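Hypothetical protein, IPT/TIG domain protein (Bacteroides ovatus, PDB 4HW6) is of unknown function but probably binds carbohydrate as an auxiliary nutrient-binding protein, pairing an IPT/TIG domain with a six-bladed beta-propeller. Local coordinates at residues V52-G56 / Y57-V61; Y244-H248 / H249-S253. All blocks are in the same frame, centred on the assembly; numbering follows the deposited sequence.

Contact 1: V52-G56 / Y57-V61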
loop_
_atom_site.group_PDB
_atom_site.type_symbol
_atom_site.label_atom_id
_atom_site.label_comp_id
_atom_site.label_asym_id
_atom_site.label_seq_id
_atom_site.Cartn_x
_atom_site.Cartn_y
_atom_site.Cartn_z
ATOM N N VAL A 52 1.879 -33.516 -4.693
ATOM C CA VAL A 52 0.781 -32.863 -4.009
ATOM C C VAL A 52 0.909 -31.345 -4.218
ATOM O O VAL A 52 1.996 -30.798 -4.105
ATOM C CB VAL A 52 0.786 -33.184 -2.493
ATOM C CG1 VAL A 52 -0.356 -32.465 -1.782
ATOM C CG2 VAL A 52 0.652 -34.689 -2.274
ATOM N N THR A 53 -0.196 -30.689 -4.552
ATOM C CA THR A 53 -0.261 -29.240 -4.526
ATOM C C THR A 53 -1.423 -28.816 -3.639
ATOM O O THR A 53 -2.469 -29.482 -3.589
ATOM C CB THR A 53 -0.420 -28.632 -5.939
ATOM O OG1 THR A 53 -1.638 -29.093 -6.545
ATOM C CG2 THR A 53 0.762 -29.006 -6.815
ATOM N N ILE A 54 -1.213 -27.711 -2.931
ATOM C CA ILE A 54 -2.238 -27.055 -2.125
ATOM C C ILE A 54 -2.355 -25.627 -2.633
ATOM O O ILE A 54 -1.371 -24.867 -2.663
ATOM C CB ILE A 54 -1.915 -27.104 -0.621
ATOM C CG1 ILE A 54 -1.672 -28.557 -0.191
ATOM C CG2 ILE A 54 -3.034 -26.459 0.189
ATOM C CD1 ILE A 54 -1.597 -28.756 1.316
ATOM N N GLY A 55 -3.550 -25.282 -3.105
ATOM C CA GLY A 55 -3.777 -24.001 -3.745
ATOM C C GLY A 55 -2.915 -23.769 -4.982
ATOM O O GLY A 55 -2.654 -22.634 -5.334
ATOM N N GLY A 56 -2.488 -24.849 -5.645
ATOM C CA GLY A 56 -1.640 -24.752 -6.835
ATOM C C GLY A 56 -0.137 -24.814 -6.587
ATOM O O GLY A 56 0.639 -24.949 -7.533
ATOM N N TYR A 57 0.279 -24.731 -5.326
ATOM C CA TYR A 57 1.700 -24.731 -4.980
ATOM C C TYR A 57 2.194 -26.105 -4.505
ATOM O O TYR A 57 1.530 -26.743 -3.680
ATOM C CB TYR A 57 1.960 -23.666 -3.921
ATOM C CG TYR A 57 1.826 -22.273 -4.524
ATOM C CD1 TYR A 57 0.600 -21.609 -4.525
ATOM C CD2 TYR A 57 2.908 -21.646 -5.111
ATOM C CE1 TYR A 57 0.462 -20.358 -5.097
ATOM C CE2 TYR A 57 2.781 -20.396 -5.693
ATOM C CZ TYR A 57 1.559 -19.759 -5.682
ATOM O OH TYR A 57 1.431 -18.517 -6.241
ATOM N N PRO A 58 3.350 -26.560 -5.026
ATOM C CA PRO A 58 3.909 -27.839 -4.605
ATOM C C PRO A 58 4.066 -27.934 -3.096
ATOM O O PRO A 58 4.466 -26.971 -2.457
ATOM C CB PRO A 58 5.274 -27.873 -5.274
ATOM C CG PRO A 58 5.135 -26.997 -6.470
ATOM C CD PRO A 58 4.181 -25.917 -6.066
ATOM N N ALA A 59 3.712 -29.095 -2.553
ATOM C CA ALA A 59 3.880 -29.393 -1.136
ATOM C C ALA A 59 4.829 -30.574 -1.022
ATOM O O ALA A 59 4.630 -31.597 -1.676
ATOM C CB ALA A 59 2.535 -29.711 -0.506
ATOM N N LYS A 60 5.864 -30.433 -0.199
ATOM C CA LYS A 60 6.837 -31.502 -0.012
ATOM C C LYS A 60 6.099 -32.693 0.583
ATOM O O LYS A 60 5.350 -32.527 1.530
ATOM C CB LYS A 60 7.966 -31.052 0.918
ATOM C CG LYS A 60 9.327 -31.665 0.609
ATOM C CD LYS A 60 9.472 -33.089 1.135
ATOM C CE LYS A 60 10.907 -33.599 1.020
ATOM N NZ LYS A 60 11.796 -33.091 2.101
ATOM N N VAL A 61 6.288 -33.871 -0.006
ATOM C CA VAL A 61 5.670 -35.101 0.458
ATOM C C VAL A 61 6.691 -35.861 1.293
ATOM O O VAL A 61 7.805 -36.134 0.824
ATOM C CB VAL A 61 5.213 -35.986 -0.722
ATOM C CG1 VAL A 61 4.602 -37.287 -0.211
ATOM C CG2 VAL A 61 4.219 -35.240 -1.596
HETATM O O HOH W 1 4.508 -32.577 -4.248
#
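Ile54 and Tyr57 close a tight antiparallel hairpin through two backbone bonds, Ile54 N to Tyr57 O (3.0 Å) and Tyr57 N to Ile54 O (3.1 Å). Tyr57 N approaches Ile54 O from above the carbonyl plane, across the type I' turn that joins the two residues. Gly55 and Gly56 fill the turn with positive phi; at Gly56 a CB would jam against the preceding carbonyl oxygen. One step back, Thr53 faces Pro58 in a non-hydrogen-bonded pair, and Thr53 CA lies 3.2 Å from Tyr57 O in a CH...O contact. Tyr57 CG stands anti to the carbonyl carbon (chi1 -71°), which lays the ring alongside the turn with CD1 3.5 Å from Gly55 O. With an alanine in its place the ring is gone, and Pro74 and Lys76 would probably lose the aromatic surface they rest on. Further along, Ala59 N bonds to Val52 O (2.9 Å), and Val52 CG2 meets Val61 CG2 at 3.7 Å, the side chains crossing at about a right angle. A water links Val52 N to Ala59 O. The hairpin lies in the Ig-like beta-sandwich of the IPT/TIG domain, between strand 82-87 (Thr53 with Lys83) and strand 68-72, whose Leu69 and Cys71 touch Val52.

Contact 2: Y244-H248 / H249-S253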
loop_
_atom_site.group_PDB
_atom_site.type_symbol
_atom_site.label_atom_id
_atom_site.label_comp_id
_atom_site.label_asym_id
_atom_site.label_seq_id
_atom_site.Cartn_x
_atom_site.Cartn_y
_atom_site.Cartn_z
ATOM N N TYR A 244 -5.750 22.455 -3.754
ATOM C CA TYR A 244 -4.527 22.685 -3.010
ATOM C C TYR A 244 -4.688 23.660 -1.857
ATOM O O TYR A 244 -5.711 24.334 -1.742
ATOM C CB TYR A 244 -3.401 23.133 -3.938
ATOM C CG TYR A 244 -3.583 24.475 -4.635
ATOM C CD1 TYR A 244 -4.371 24.605 -5.785
ATOM C CD2 TYR A 244 -2.943 25.616 -4.163
ATOM C CE1 TYR A 244 -4.493 25.825 -6.434
ATOM C CE2 TYR A 244 -3.073 26.840 -4.804
ATOM C CZ TYR A 244 -3.827 26.940 -5.948
ATOM O OH TYR A 244 -3.973 28.163 -6.586
ATOM N N THR A 245 -3.670 23.687 -0.986
ATOM C CA THR A 245 -3.557 24.683 0.053
ATOM C C THR A 245 -2.233 25.430 -0.089
ATOM O O THR A 245 -1.283 24.923 -0.705
ATOM C CB THR A 245 -3.628 24.082 1.491
ATOM O OG1 THR A 245 -2.466 23.282 1.751
ATOM C CG2 THR A 245 -4.875 23.235 1.696
ATOM N N ARG A 246 -2.225 26.652 0.439
ATOM C CA ARG A 246 -1.041 27.507 0.546
ATOM C C ARG A 246 -0.836 27.962 1.985
ATOM O O ARG A 246 -1.775 28.349 2.673
ATOM C CB ARG A 246 -1.223 28.770 -0.288
ATOM C CG ARG A 246 -1.272 28.548 -1.789
ATOM C CD ARG A 246 -1.521 29.859 -2.494
ATOM N NE ARG A 246 -2.842 30.378 -2.139
ATOM C CZ ARG A 246 -3.287 31.613 -2.326
ATOM N NH1 ARG A 246 -2.526 32.564 -2.860
ATOM N NH2 ARG A 246 -4.528 31.912 -1.951
ATOM N N TYR A 247 0.417 27.960 2.423
ATOM C CA TYR A 247 0.769 28.264 3.797
ATOM C C TYR A 247 0.095 29.490 4.381
ATOM O O TYR A 247 -0.384 29.444 5.510
ATOM C CB TYR A 247 2.294 28.372 3.910
ATOM C CG TYR A 247 2.810 28.560 5.319
ATOM C CD1 TYR A 247 2.930 29.822 5.869
ATOM C CD2 TYR A 247 3.226 27.467 6.088
ATOM C CE1 TYR A 247 3.410 29.997 7.146
ATOM C CE2 TYR A 247 3.688 27.635 7.371
ATOM C CZ TYR A 247 3.782 28.888 7.901
ATOM O OH TYR A 247 4.257 29.080 9.200
ATOM N N HIS A 248 0.052 30.591 3.627
ATOM C CA HIS A 248 -0.408 31.851 4.182
ATOM C C HIS A 248 -1.906 32.154 4.059
ATOM O O HIS A 248 -2.330 33.277 4.360
ATOM C CB HIS A 248 0.381 32.988 3.566
ATOM C CG HIS A 248 1.807 33.014 3.994
ATOM N ND1 HIS A 248 2.188 33.394 5.265
ATOM C CD2 HIS A 248 2.949 32.695 3.329
ATOM C CE1 HIS A 248 3.507 33.328 5.359
ATOM N NE2 HIS A 248 3.995 32.919 4.198
ATOM N N HIS A 249 -2.693 31.165 3.652
ATOM C CA HIS A 249 -4.109 31.367 3.343
ATOM C C HIS A 249 -4.921 30.217 3.990
ATOM O O HIS A 249 -4.599 29.030 3.809
ATOM C CB HIS A 249 -4.257 31.429 1.817
ATOM C CG HIS A 249 -3.492 32.568 1.223
ATOM N ND1 HIS A 249 -3.971 33.856 1.247
ATOM C CD2 HIS A 249 -2.234 32.638 0.723
ATOM C CE1 HIS A 249 -3.062 34.666 0.714
ATOM N NE2 HIS A 249 -1.998 33.950 0.395
ATOM N N ALA A 250 -5.959 30.570 4.739
ATOM C CA ALA A 250 -6.802 29.545 5.407
ATOM C C ALA A 250 -7.974 29.155 4.507
ATOM O O ALA A 250 -9.102 29.630 4.702
ATOM C CB ALA A 250 -7.328 30.071 6.742
HETATM N N MSE A 251 -7.703 28.257 3.572
HETATM C CA MSE A 251 -8.688 27.894 2.557
HETATM C C MSE A 251 -8.182 26.764 1.698
HETATM O O MSE A 251 -6.984 26.406 1.741
HETATM C CB MSE A 251 -9.004 29.118 1.662
HETATM C CG MSE A 251 -7.798 29.622 0.859
HETATM SE SE MSE A 251 -8.065 31.400 0.129
HETATM C CE MSE A 251 -8.417 32.393 1.757
ATOM N N ILE A 252 -9.112 26.163 0.949
ATOM C CA ILE A 252 -8.754 25.287 -0.134
ATOM C C ILE A 252 -8.976 26.069 -1.433
ATOM O O ILE A 252 -10.016 26.690 -1.638
ATOM C CB ILE A 252 -9.611 24.016 -0.144
ATOM C CG1 ILE A 252 -9.407 23.256 1.164
ATOM C CG2 ILE A 252 -9.290 23.135 -1.363
ATOM C CD1 ILE A 252 -10.405 22.123 1.357
ATOM N N SER A 253 -7.977 25.982 -2.308
ATOM C CA SER A 253 -7.999 26.589 -3.614
ATOM C C SER A 253 -8.069 25.491 -4.665
ATOM O O SER A 253 -7.817 24.304 -4.360
ATOM C CB SER A 253 -6.718 27.423 -3.833
ATOM O OG SER A 253 -6.551 28.439 -2.827
HETATM O O HOH W 2 -4.676 27.688 1.512
HETATM O O HOH W 3 -4.883 29.045 -0.924
#
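Arg246 and His249 meet face to face because each first torsion sets CG anti to its own carbonyl carbon (chi1 -67° and -61°), while a bend at chi3 of Arg246 turns the guanidinium over the imidazole. The two planes are 7° apart and their centres 3.7 Å. Arg246 NH2 lies over the ring face toward its rim, while His249 CD2 sits over the centre of the guanidinium; the peptide carbon of His248 lies against the opposite face of the imidazole. The type I turn from Arg246 to His249 is closed by His249 N bonding to Arg246 O at 3.1 Å, from above the carbonyl plane.

Two waters tie Arg246 to His249, Met251 and Ser253. One accepts from Arg246 NE (2.7 Å) and donates to Ser253 OG (2.6 Å), lying at the guanidinium edge; the other accepts from Arg246 N and lies between His249 O and Met251 O. Arg246 NH2 also forms a salt bridge with Glu264, whose backbone oxygen bonds Ser253 OG, so Glu264 contacts both residues that the first water joins.

At the strand end, Tyr244 and Ser253 form an antiparallel hydrogen-bonded pair, and Ser253 CB presses on the Tyr244 ring face in a CH-pi contact, 3.8 Å from its centroid. This loop joins strands 242-244 and 251-255 of one propeller sheet. Strand 265-268 flanks the second of them, Ile252 packing on Val267, while Thr245 reaches Phe276 and Ile278 on strand 276-280 of another sheet.

How the contacts relate
Contacts 1 and 2 are both short connections between sequence-adjacent antiparallel strands, but they belong to different parts of the chain. Their centres are 57 Å apart and their nearest atoms about 42 Å apart, on opposite sides of the chain's centre, with no touch between them. The 52-61 hairpin lies in the IPT/TIG domain, whereas residues 244-253 form a connection in the propeller, which follows that domain in the sequence. Contact 1 turns in two residues, and contact 2 takes a longer loop. Neither contact holds a bound ligand, and a role for either in the inferred carbohydrate binding is not established.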